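Local coordinates for ferritin like protein (PDB 3HL1) that is of unknown function but belongs to the ferritin-like family and probably binds metal ions within its bundle of helices, at residues 4-10 with 134-138; 25-30 with 51-55; 70-74 with 280-285; 59-63 with 167-171. All coordinates share one frame; numbering follows the deposited sequence.

Overall arrangement
Contact 2 lies nearest the middle of the chain, about 6 Å from its centre, and pairs helix 8-35 with helix 42-67 beside a bound molecule of unknown identity, which the side chain of E54 approaches to about 3 Å. Contact 4 uses helix 42-67 further along, its centre about 16 Å from that of contact 2. Contacts 3 and 4 adjoin, with centres about 9 Å apart, and F284 of contact 3 packs on S62 and M169 of contact 4. In each an asparagine side chain holds both backbone polar groups of one extended residue. Contact 1 stands apart at the start of helix 8-35, its centre about 28 Å from that of contact 2.

Contact 1. Residues 4-10 with 134-138; sequences PVWTLPR and LADDV
D136 is gripped from several directions by residues 4-10. Its CB sits over the five-membered ring of W6, a CH-pi contact 3.5 Å from the ring centroid, while its carboxylate stands steeply to the indole, the planes 72° apart. With chi1 at 76°, CG lies between the backbone N and carbonyl carbon of D136, which swings the two oxygens off toward T7 and R10. OD2 of D136 accepts the backbone N-H of T7 at 3.0 Å. OD1 forms a salt bridge with NH1 of R10 at 2.9 Å, the nitrogen approaching from above the carboxylate plane. An aspartate suits this place, being short enough to stay by the ring and two-pronged enough to serve both donors. At the other end, the indole NE1 of W6 donates to L134 O at 2.8 Å, and the ring of P4, itself poorly ordered, lies against the oxygen and CB of L134. A water bridges V5 O to D136 N. The carbonyl oxygen of D136 is buried without a polar partner. The loop of residues 134-138 thus covers the entry into helix 8-35, where T7 is the N-cap, while W6 also packs on A150 and V153 of helix 144-157.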
loop_
_atom_site.group_PDB
_atom_site.type_symbol
_atom_site.label_atom_id
_atom_site.label_comp_id
_atom_site.label_asym_id
_atom_site.label_seq_id
_atom_site.Cartn_x
_atom_site.Cartn_y
_atom_site.Cartn_z
ATOM N N PRO A 4 24.389 -12.400 0.512
ATOM C CA PRO A 4 24.246 -11.943 -0.899
ATOM C C PRO A 4 24.553 -10.437 -1.101
ATOM O O PRO A 4 23.985 -9.637 -0.379
ATOM C CB PRO A 4 22.763 -12.238 -1.211
ATOM C CG PRO A 4 22.351 -13.282 -0.184
ATOM C CD PRO A 4 23.118 -12.926 1.050
ATOM N N VAL A 5 25.428 -10.076 -2.055
ATOM C CA VAL A 5 25.880 -8.682 -2.227
ATOM C C VAL A 5 24.875 -7.850 -3.063
ATOM O O VAL A 5 24.469 -8.264 -4.154
ATOM C CB VAL A 5 27.265 -8.565 -2.893
ATOM C CG1 VAL A 5 27.766 -7.141 -2.746
ATOM C CG2 VAL A 5 28.276 -9.547 -2.278
ATOM N N TRP A 6 24.454 -6.715 -2.514
ATOM C CA TRP A 6 23.469 -5.842 -3.146
ATOM C C TRP A 6 24.160 -4.717 -3.858
ATOM O O TRP A 6 25.088 -4.141 -3.321
ATOM C CB TRP A 6 22.529 -5.233 -2.084
ATOM C CG TRP A 6 21.426 -6.155 -1.739
ATOM C CD1 TRP A 6 21.566 -7.415 -1.214
ATOM C CD2 TRP A 6 20.013 -5.949 -1.934
ATOM N NE1 TRP A 6 20.332 -8.002 -1.061
ATOM C CE2 TRP A 6 19.356 -7.122 -1.463
ATOM C CE3 TRP A 6 19.239 -4.886 -2.443
ATOM C CZ2 TRP A 6 17.969 -7.278 -1.511
ATOM C CZ3 TRP A 6 17.879 -5.023 -2.483
ATOM C CH2 TRP A 6 17.237 -6.213 -2.004
ATOM N N THR A 7 23.681 -4.379 -5.040
ATOM C CA THR A 7 24.107 -3.192 -5.743
ATOM C C THR A 7 23.118 -2.037 -5.474
ATOM O O THR A 7 21.955 -2.255 -5.155
ATOM C CB THR A 7 24.266 -3.427 -7.275
ATOM O OG1 THR A 7 23.004 -3.593 -7.912
ATOM C CG2 THR A 7 25.170 -4.634 -7.589
ATOM N N LEU A 8 23.616 -0.821 -5.590
ATOM C CA LEU A 8 22.806 0.369 -5.402
ATOM C C LEU A 8 21.605 0.439 -6.368
ATOM O O LEU A 8 20.488 0.704 -5.932
ATOM C CB LEU A 8 23.660 1.652 -5.408
ATOM C CG LEU A 8 22.931 2.917 -4.882
ATOM C CD1 LEU A 8 22.395 2.741 -3.425
ATOM C CD2 LEU A 8 23.792 4.173 -5.026
ATOM N N PRO A 9 21.800 0.159 -7.665
ATOM C CA PRO A 9 20.619 0.141 -8.541
ATOM C C PRO A 9 19.516 -0.849 -8.135
ATOM O O PRO A 9 18.308 -0.533 -8.240
ATOM C CB PRO A 9 21.204 -0.134 -9.936
ATOM C CG PRO A 9 22.659 0.258 -9.848
ATOM C CD PRO A 9 23.069 -0.020 -8.414
ATOM N N ARG A 10 19.894 -2.016 -7.671
ATOM C CA ARG A 10 18.938 -3.009 -7.240
ATOM C C ARG A 10 18.244 -2.611 -5.958
ATOM O O ARG A 10 17.071 -2.908 -5.778
ATOM C CB ARG A 10 19.624 -4.380 -7.123
ATOM C CG ARG A 10 20.102 -4.950 -8.473
ATOM C CD ARG A 10 19.108 -5.880 -9.141
ATOM N NE ARG A 10 19.519 -6.375 -10.472
ATOM C CZ ARG A 10 20.512 -7.253 -10.735
ATOM N NH1 ARG A 10 21.264 -7.778 -9.771
ATOM N NH2 ARG A 10 20.768 -7.616 -11.998
ATOM N N LEU A 134 17.182 -13.459 -0.149
ATOM C CA LEU A 134 17.884 -12.193 0.066
ATOM C C LEU A 134 18.680 -11.713 -1.149
ATOM O O LEU A 134 19.386 -10.680 -1.047
ATOM C CB LEU A 134 18.809 -12.296 1.307
ATOM C CG LEU A 134 18.109 -12.717 2.617
ATOM C CD1 LEU A 134 19.117 -12.856 3.749
ATOM C CD2 LEU A 134 17.002 -11.724 2.978
ATOM N N ALA A 135 18.597 -12.420 -2.266
ATOM C CA ALA A 135 19.328 -12.059 -3.476
ATOM C C ALA A 135 18.754 -10.712 -4.069
ATOM O O ALA A 135 17.542 -10.474 -4.037
ATOM C CB ALA A 135 19.236 -13.189 -4.482
ATOM N N ASP A 136 19.629 -9.825 -4.552
ATOM C CA ASP A 136 19.166 -8.504 -4.998
ATOM C C ASP A 136 18.442 -8.533 -6.351
ATOM O O ASP A 136 17.875 -7.512 -6.762
ATOM C CB ASP A 136 20.311 -7.464 -4.975
ATOM C CG ASP A 136 21.318 -7.607 -6.132
ATOM O OD1 ASP A 136 21.284 -8.565 -6.937
ATOM O OD2 ASP A 136 22.183 -6.718 -6.209
ATOM N N ASP A 137 18.408 -9.693 -7.004
ATOM C CA ASP A 137 17.662 -9.848 -8.266
ATOM C C ASP A 137 16.275 -10.468 -8.129
ATOM O O ASP A 137 15.596 -10.671 -9.125
ATOM C CB ASP A 137 18.489 -10.589 -9.329
ATOM C CG ASP A 137 18.960 -11.984 -8.893
ATOM O OD1 ASP A 137 18.616 -12.473 -7.790
ATOM O OD2 ASP A 137 19.717 -12.594 -9.688
ATOM N N VAL A 138 15.862 -10.752 -6.895
ATOM C CA VAL A 138 14.523 -11.246 -6.610
ATOM C C VAL A 138 13.524 -10.107 -6.730
ATOM O O VAL A 138 13.745 -9.035 -6.188
ATOM C CB VAL A 138 14.431 -11.815 -5.180
ATOM C CG1 VAL A 138 13.035 -12.280 -4.867
ATOM C CG2 VAL A 138 15.422 -12.953 -5.036
HETATM O O HOH W 1 22.391 -10.381 -4.221
#

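Contact 2. Residues 25-30 with 51-55; sequences TIPYYL and VYQEM
The ring of Y29 meets E54 and V51 from different quarters: CG2 of V51 lies at its edge, near the ring plane, and CG of E54 comes up obliquely, 3.7 Å from CE2. Over one face, toward the rim, sits CB of T25 from the preceding turn of its own helix. This is an antiparallel helix pair of the ferritin-like bundle, with segment axes 9.5 Å apart at an angle of 168°. The phenol end of Y29 reaches past the pair to E122, to which its OH is hydrogen-bonded, and F237 meets the ring edge-to-face.

Branched aliphatic side chains, I26 and L30 on one helix and V51 on the other, fill the space between the helices with the flexible chain of M55 and the methylenes of E54. Beta-branched V51 and I26 are compact enough for this spacing. CG1 of I26 lies alongside CB of E54 at 3.6 Å, the chains pointing opposite ways, and its CD1 continues to CG of M55, a selenomethionine, at 3.9 Å. L30 lies crosswise to V51, its CD2 3.6 Å from CG1 of V51. V51 and M55 each have a second conformer, so details there are less certain.

E54 begins an E-x-x-H sequence of the kind that supplies metal ligands in ferritins, which is consistent with a metal site here. Its OE2 is hydrogen-bonded to the unidentified bound molecule, and E22 lies close to its OE1. A bend at chi2 (-63°) turns the carboxylate back toward helix 8-35, where OE1 stands 2.6 Å from OG1 of T25, a hydroxyl that also has E22 O within reach.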
loop_
_atom_site.group_PDB
_atom_site.type_symbol
_atom_site.label_atom_id
_atom_site.label_comp_id
_atom_site.label_asym_id
_atom_site.label_seq_id
_atom_site.Cartn_x
_atom_site.Cartn_y
_atom_site.Cartn_z
ATOM N N THR A 25 -2.198 -1.097 -2.701
ATOM C CA THR A 25 -3.179 -1.409 -1.696
ATOM C C THR A 25 -4.136 -0.263 -1.432
ATOM O O THR A 25 -5.223 -0.502 -0.976
ATOM C CB THR A 25 -2.571 -1.801 -0.339
ATOM O OG1 THR A 25 -1.994 -0.631 0.241
ATOM C CG2 THR A 25 -1.517 -2.935 -0.456
ATOM N N ILE A 26 -3.738 0.991 -1.680
ATOM C CA ILE A 26 -4.540 2.133 -1.280
ATOM C C ILE A 26 -5.870 2.225 -2.058
ATOM O O ILE A 26 -6.942 2.240 -1.429
ATOM C CB ILE A 26 -3.686 3.452 -1.272
ATOM C CG1 ILE A 26 -2.629 3.308 -0.142
ATOM C CG2 ILE A 26 -4.581 4.687 -1.086
ATOM C CD1 ILE A 26 -1.509 4.276 -0.169
ATOM N N PRO A 27 -5.825 2.311 -3.421
ATOM C CA PRO A 27 -7.095 2.227 -4.142
ATOM C C PRO A 27 -7.894 0.956 -3.902
ATOM O O PRO A 27 -9.120 1.028 -3.856
ATOM C CB PRO A 27 -6.695 2.418 -5.622
ATOM C CG PRO A 27 -5.403 3.151 -5.571
ATOM C CD PRO A 27 -4.706 2.551 -4.361
ATOM N N TYR A 28 -7.218 -0.193 -3.692
ATOM C CA TYR A 28 -7.889 -1.432 -3.364
ATOM C C TYR A 28 -8.732 -1.299 -2.082
ATOM O O TYR A 28 -9.893 -1.610 -2.120
ATOM C CB TYR A 28 -6.901 -2.623 -3.254
ATOM C CG TYR A 28 -7.563 -3.970 -3.440
ATOM C CD1 TYR A 28 -8.157 -4.627 -2.352
ATOM C CD2 TYR A 28 -7.646 -4.576 -4.714
ATOM C CE1 TYR A 28 -8.799 -5.860 -2.522
ATOM C CE2 TYR A 28 -8.289 -5.814 -4.891
ATOM C CZ TYR A 28 -8.846 -6.436 -3.788
ATOM O OH TYR A 28 -9.500 -7.575 -3.950
ATOM N N TYR A 29 -8.117 -0.910 -0.982
ATOM C CA TYR A 29 -8.749 -0.750 0.290
ATOM C C TYR A 29 -9.777 0.374 0.260
ATOM O O TYR A 29 -10.801 0.275 0.897
ATOM C CB TYR A 29 -7.726 -0.443 1.385
ATOM C CG TYR A 29 -6.764 -1.554 1.771
ATOM C CD1 TYR A 29 -6.644 -2.739 1.016
ATOM C CD2 TYR A 29 -5.804 -1.318 2.761
ATOM C CE1 TYR A 29 -5.720 -3.715 1.354
ATOM C CE2 TYR A 29 -4.819 -2.270 3.054
ATOM C CZ TYR A 29 -4.787 -3.465 2.372
ATOM O OH TYR A 29 -3.786 -4.402 2.669
ATOM N N LEU A 30 -9.468 1.478 -0.408
ATOM C CA LEU A 30 -10.386 2.609 -0.482
ATOM C C LEU A 30 -11.674 2.231 -1.192
ATOM O O LEU A 30 -12.786 2.639 -0.778
ATOM C CB LEU A 30 -9.749 3.811 -1.203
ATOM C CG LEU A 30 -8.751 4.673 -0.402
ATOM C CD1 LEU A 30 -8.016 5.684 -1.354
ATOM C CD2 LEU A 30 -9.442 5.347 0.839
ATOM N N VAL A 51 -6.133 2.005 5.781
ATOM C CA VAL A 51 -5.857 2.843 4.599
ATOM C C VAL A 51 -4.895 3.977 4.956
ATOM O O VAL A 51 -3.915 4.273 4.263
ATOM C CB VAL A 51 -7.124 3.535 4.049
ATOM C CG1 VAL A 51 -6.732 4.713 3.104
ATOM C CG2 VAL A 51 -7.997 2.548 3.333
ATOM N N TYR A 52 -5.189 4.636 6.065
ATOM C CA TYR A 52 -4.366 5.715 6.564
ATOM C C TYR A 52 -2.967 5.210 6.898
ATOM O O TYR A 52 -2.001 5.892 6.635
ATOM C CB TYR A 52 -4.990 6.371 7.812
ATOM C CG TYR A 52 -6.311 7.118 7.558
ATOM C CD1 TYR A 52 -6.745 7.444 6.260
ATOM C CD2 TYR A 52 -7.116 7.517 8.624
ATOM C CE1 TYR A 52 -7.946 8.125 6.034
ATOM C CE2 TYR A 52 -8.318 8.226 8.413
ATOM C CZ TYR A 52 -8.715 8.527 7.118
ATOM O OH TYR A 52 -9.895 9.212 6.922
ATOM N N GLN A 53 -2.862 4.006 7.460
ATOM C CA GLN A 53 -1.556 3.402 7.705
ATOM C C GLN A 53 -0.808 3.072 6.419
ATOM O O GLN A 53 0.425 3.224 6.349
ATOM C CB GLN A 53 -1.677 2.166 8.577
ATOM C CG GLN A 53 -2.191 2.539 9.945
ATOM C CD GLN A 53 -2.020 1.427 10.953
ATOM O OE1 GLN A 53 -2.069 0.238 10.614
ATOM N NE2 GLN A 53 -1.810 1.808 12.194
ATOM N N GLU A 54 -1.521 2.650 5.388
ATOM C CA GLU A 54 -0.839 2.391 4.098
ATOM C C GLU A 54 -0.219 3.653 3.549
ATOM O O GLU A 54 0.872 3.607 3.015
ATOM C CB GLU A 54 -1.795 1.776 3.057
ATOM C CG GLU A 54 -2.254 0.391 3.390
ATOM C CD GLU A 54 -1.075 -0.605 3.440
ATOM O OE1 GLU A 54 -0.498 -0.932 2.399
ATOM O OE2 GLU A 54 -0.723 -1.047 4.525
HETATM N N MSE A 55 -0.934 4.773 3.648
HETATM C CA MSE A 55 -0.445 6.074 3.177
HETATM C C MSE A 55 0.816 6.474 3.918
HETATM O O MSE A 55 1.801 6.895 3.306
HETATM C CB MSE A 55 -1.533 7.136 3.360
HETATM C CG MSE A 55 -2.705 6.936 2.412
HETATM SE SE MSE A 55 -4.249 7.998 2.967
HETATM C CE MSE A 55 -5.473 7.346 1.750
#

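Contact 3. Residues 70-74 with 280-285; sequences YSPTL and LNGMFS
L280 opens the contact by setting its CD1 against CD1 of L74, 3.7 Å away, the two leucines joining their apolar ends. N281 follows with the polar centre of the junction. Its OD1 accepts the backbone N-H of L74 at 2.7 Å, in the carbonyl plane and on a lone pair, and its ND2 donates to L74 O at 3.1 Å in a nearly straight bond (175°). Carbonyl and amino groups side by side let asparagine satisfy the backbone of one extended residue as a neighbouring strand would. With chi1 at -76°, CG stands anti to the carbonyl carbon of N281, and the amide reaches across to the loop. The backbone O of N281 is tied to P72 O by a water that donates to both.

F284 turns the edge of its ring to P72 O, while CE2 lies 3.6 Å from CD1 of L74, so the phenylalanine fills the inner side of the junction. Its carbonyl oxygen is 3.3 Å from CB of S71 and is hydrogen-bonded by N66. Last comes S285, whose CA passes 3.5 Å from OG of S71, a hydroxyl itself bonded to N66. L74 and F284 both press on I19 of helix 8-35. What results is an asparagine-mediated mimic of strand pairing, through which the loop after helix 42-67 is fastened to the late part of helix 261-283 in a protein without beta strands.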
loop_
_atom_site.group_PDB
_atom_site.type_symbol
_atom_site.label_atom_id
_atom_site.label_comp_id
_atom_site.label_asym_id
_atom_site.label_seq_id
_atom_site.Cartn_x
_atom_site.Cartn_y
_atom_site.Cartn_z
ATOM N N TYR A 70 17.499 8.032 -3.543
ATOM C CA TYR A 70 16.502 7.735 -4.556
ATOM C C TYR A 70 15.140 8.356 -4.235
ATOM O O TYR A 70 14.522 8.022 -3.259
ATOM C CB TYR A 70 16.320 6.223 -4.690
ATOM C CG TYR A 70 15.325 5.766 -5.722
ATOM C CD1 TYR A 70 15.653 5.757 -7.078
ATOM C CD2 TYR A 70 14.068 5.343 -5.352
ATOM C CE1 TYR A 70 14.752 5.331 -8.045
ATOM C CE2 TYR A 70 13.145 4.890 -6.300
ATOM C CZ TYR A 70 13.477 4.912 -7.641
ATOM O OH TYR A 70 12.571 4.517 -8.611
ATOM N N SER A 71 14.639 9.200 -5.109
ATOM C CA SER A 71 13.264 9.721 -4.994
ATOM C C SER A 71 12.334 8.800 -5.786
ATOM O O SER A 71 12.461 8.682 -6.991
ATOM C CB SER A 71 13.165 11.150 -5.546
ATOM O OG SER A 71 13.940 12.067 -4.830
ATOM N N PRO A 72 11.420 8.098 -5.105
ATOM C CA PRO A 72 10.494 7.254 -5.884
ATOM C C PRO A 72 9.470 8.060 -6.712
ATOM O O PRO A 72 9.140 9.228 -6.413
ATOM C CB PRO A 72 9.737 6.459 -4.824
ATOM C CG PRO A 72 10.408 6.728 -3.525
ATOM C CD PRO A 72 11.166 8.004 -3.653
ATOM N N THR A 73 8.922 7.406 -7.699
ATOM C CA THR A 73 7.892 8.033 -8.526
ATOM C C THR A 73 6.691 7.135 -8.529
ATOM O O THR A 73 6.794 5.924 -8.502
ATOM C CB THR A 73 8.386 8.192 -9.974
ATOM O OG1 THR A 73 8.839 6.908 -10.403
ATOM C CG2 THR A 73 9.524 9.037 -10.019
ATOM N N LEU A 74 5.517 7.716 -8.534
ATOM C CA LEU A 74 4.309 6.948 -8.484
ATOM C C LEU A 74 3.521 7.059 -9.757
ATOM O O LEU A 74 3.381 8.142 -10.321
ATOM C CB LEU A 74 3.416 7.446 -7.369
ATOM C CG LEU A 74 3.914 7.286 -5.933
ATOM C CD1 LEU A 74 2.807 7.969 -5.064
ATOM C CD2 LEU A 74 4.179 5.903 -5.509
ATOM N N LEU A 280 2.030 14.082 -5.143
ATOM C CA LEU A 280 2.940 13.217 -4.388
ATOM C C LEU A 280 4.302 13.086 -5.004
ATOM O O LEU A 280 5.277 13.034 -4.242
ATOM C CB LEU A 280 2.331 11.841 -4.056
ATOM C CG LEU A 280 1.115 11.749 -3.126
ATOM C CD1 LEU A 280 0.547 10.311 -3.231
ATOM C CD2 LEU A 280 1.507 12.083 -1.679
ATOM N N ASN A 281 4.395 12.988 -6.338
ATOM C CA ASN A 281 5.679 12.897 -7.007
ATOM C C ASN A 281 6.574 14.076 -6.682
ATOM O O ASN A 281 7.757 13.904 -6.476
ATOM C CB ASN A 281 5.511 12.673 -8.501
ATOM C CG ASN A 281 5.125 11.250 -8.804
ATOM O OD1 ASN A 281 5.430 10.365 -8.009
ATOM N ND2 ASN A 281 4.380 11.017 -9.892
ATOM N N GLY A 282 5.994 15.268 -6.623
ATOM C CA GLY A 282 6.746 16.467 -6.303
ATOM C C GLY A 282 7.276 16.377 -4.887
ATOM O O GLY A 282 8.481 16.633 -4.632
HETATM N N MSE A 283 6.403 15.965 -3.978
HETATM C CA MSE A 283 6.752 15.784 -2.576
HETATM C C MSE A 283 7.807 14.707 -2.332
HETATM O O MSE A 283 8.700 14.864 -1.488
HETATM C CB MSE A 283 5.504 15.482 -1.750
HETATM C CG MSE A 283 4.660 16.802 -1.620
HETATM SE SE MSE A 283 2.862 16.440 -1.026
HETATM C CE MSE A 283 3.288 16.138 0.750
ATOM N N PHE A 284 7.694 13.598 -3.030
ATOM C CA PHE A 284 8.671 12.523 -2.890
ATOM C C PHE A 284 10.025 12.881 -3.506
ATOM O O PHE A 284 10.948 12.122 -3.374
ATOM C CB PHE A 284 8.148 11.270 -3.596
ATOM C CG PHE A 284 7.047 10.566 -2.886
ATOM C CD1 PHE A 284 6.464 11.049 -1.744
ATOM C CD2 PHE A 284 6.539 9.412 -3.435
ATOM C CE1 PHE A 284 5.431 10.388 -1.143
ATOM C CE2 PHE A 284 5.519 8.743 -2.812
ATOM C CZ PHE A 284 4.957 9.251 -1.678
ATOM N N SER A 285 10.101 13.989 -4.252
ATOM C CA SER A 285 11.350 14.419 -4.870
ATOM C C SER A 285 11.892 15.670 -4.154
ATOM O O SER A 285 12.767 16.355 -4.661
ATOM C CB SER A 285 11.176 14.646 -6.371
ATOM O OG SER A 285 10.043 15.459 -6.629
HETATM O O HOH W 2 9.236 11.770 -7.213
#

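Contact 4. Residues 59-63 with 167-171; sequences QLVSN and KQMDE
N63 of helix 42-67, a helix of the ferritin-like bundle, pairs with the backbone of M169 in a loop of extended chain, the side-chain amide standing in for a strand edge. Its OD1 accepts M169 N at 2.8 Å, the donor tilted about 30° from the carbonyl plane. ND2 donates to M169 O at 2.8 Å, lying in that oxygen's carbonyl plane, and L182 O is a further acceptor for the same amino group. Q168 answers in the other direction. Bent at chi2 (-65°), it folds back over N63 so that NE2 donates to N63 O at 3.0 Å, while OE1 lies beside CB of N63 and takes the N-H of V184.

One turn earlier, Q59 has its CG opposite the backbone N (chi1 168°) and stays extended, long enough for OE1 to accept E171 N at 2.9 Å, although E171 is poorly ordered. The selenomethionine M169 lays CG and CE along OE1 of Q59, and M169 also packs on F284 and M283. A water donates to N63 OD1, at 2.8 Å, and to K167 O, and it accepts from S62 OG. OD1 of N63 therefore has two donors and its ND2 two acceptors, which should fix the rotation of the amide. Amide side chains, neutral yet able both to give and to take, thereby hold the loop on the helix without any salt bridge between the two segments.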
loop_
_atom_site.group_PDB
_atom_site.type_symbol
_atom_site.label_atom_id
_atom_site.label_comp_id
_atom_site.label_asym_id
_atom_site.label_seq_id
_atom_site.Cartn_x
_atom_site.Cartn_y
_atom_site.Cartn_z
ATOM N N GLN A 59 4.807 7.102 2.561
ATOM C CA GLN A 59 5.668 8.186 3.015
ATOM C C GLN A 59 6.997 7.702 3.621
ATOM O O GLN A 59 8.054 8.271 3.344
ATOM C CB GLN A 59 4.922 9.060 4.038
ATOM C CG GLN A 59 5.844 10.044 4.766
ATOM C CD GLN A 59 5.104 10.956 5.696
ATOM O OE1 GLN A 59 4.311 11.789 5.246
ATOM N NE2 GLN A 59 5.356 10.812 7.009
ATOM N N LEU A 60 6.930 6.663 4.444
ATOM C CA LEU A 60 8.111 6.120 5.127
ATOM C C LEU A 60 9.057 5.509 4.153
ATOM O O LEU A 60 10.293 5.677 4.288
ATOM C CB LEU A 60 7.698 5.103 6.209
ATOM C CG LEU A 60 6.843 5.683 7.377
ATOM C CD1 LEU A 60 6.631 4.607 8.450
ATOM C CD2 LEU A 60 7.482 6.901 7.957
ATOM N N VAL A 61 8.519 4.780 3.179
ATOM C CA VAL A 61 9.343 4.224 2.138
ATOM C C VAL A 61 10.025 5.352 1.356
ATOM O O VAL A 61 11.203 5.285 1.122
ATOM C CB VAL A 61 8.601 3.239 1.191
ATOM C CG1 VAL A 61 9.518 2.868 0.007
ATOM C CG2 VAL A 61 8.191 1.959 1.935
ATOM N N SER A 62 9.285 6.394 0.981
ATOM C CA SER A 62 9.893 7.538 0.304
ATOM C C SER A 62 11.050 8.127 1.146
ATOM O O SER A 62 12.116 8.478 0.641
ATOM C CB SER A 62 8.855 8.641 0.041
ATOM O OG SER A 62 9.476 9.751 -0.618
ATOM N N ASN A 63 10.823 8.264 2.440
ATOM C CA ASN A 63 11.840 8.806 3.346
ATOM C C ASN A 63 13.085 7.932 3.427
ATOM O O ASN A 63 14.205 8.440 3.340
ATOM C CB ASN A 63 11.258 9.042 4.786
ATOM C CG ASN A 63 10.347 10.232 4.846
ATOM O OD1 ASN A 63 10.271 11.036 3.891
ATOM N ND2 ASN A 63 9.640 10.395 6.016
ATOM N N LYS A 167 15.599 15.209 1.355
ATOM C CA LYS A 167 14.299 15.124 0.719
ATOM C C LYS A 167 13.310 14.298 1.548
ATOM O O LYS A 167 12.625 13.403 1.054
ATOM C CB LYS A 167 14.475 14.623 -0.704
ATOM C CG LYS A 167 15.426 15.463 -1.549
ATOM C CD LYS A 167 15.454 14.969 -2.988
ATOM C CE LYS A 167 16.188 15.865 -3.895
ATOM N NZ LYS A 167 17.591 15.839 -3.562
ATOM N N GLN A 168 13.246 14.641 2.843
ATOM C CA GLN A 168 12.373 13.952 3.781
ATOM C C GLN A 168 11.014 14.646 3.836
ATOM O O GLN A 168 10.924 15.860 3.704
ATOM C CB GLN A 168 12.975 13.923 5.176
ATOM C CG GLN A 168 14.267 13.213 5.281
ATOM C CD GLN A 168 14.130 11.759 4.999
ATOM O OE1 GLN A 168 13.638 10.999 5.822
ATOM N NE2 GLN A 168 14.588 11.347 3.836
HETATM N N MSE A 169 9.995 13.859 4.089
HETATM C CA MSE A 169 8.604 14.294 4.130
HETATM C C MSE A 169 7.995 13.911 5.465
HETATM O O MSE A 169 8.342 12.894 6.054
HETATM C CB MSE A 169 7.885 13.604 2.990
HETATM C CG MSE A 169 6.459 13.845 2.829
HETATM SE SE MSE A 169 6.052 12.870 1.208
HETATM C CE MSE A 169 4.203 12.631 1.555
ATOM N N ASP A 170 7.103 14.750 5.973
ATOM C CA ASP A 170 6.422 14.451 7.242
ATOM C C ASP A 170 4.991 15.036 7.286
ATOM O O ASP A 170 4.773 16.108 7.829
ATOM C CB ASP A 170 7.295 14.928 8.429
ATOM C CG ASP A 170 6.883 14.278 9.773
ATOM O OD1 ASP A 170 6.179 13.226 9.772
ATOM O OD2 ASP A 170 7.270 14.819 10.839
ATOM N N GLU A 171 4.051 14.312 6.677
ATOM C CA GLU A 171 2.619 14.613 6.688
ATOM C C GLU A 171 1.928 13.401 7.314
ATOM O O GLU A 171 0.926 13.531 8.005
ATOM C CB GLU A 171 2.099 14.826 5.269
ATOM C CG GLU A 171 2.952 15.783 4.385
ATOM C CD GLU A 171 2.810 17.301 4.731
ATOM O OE1 GLU A 171 1.671 17.798 4.921
ATOM O OE2 GLU A 171 3.844 18.009 4.779
HETATM O O HOH W 3 10.501 11.422 1.119
#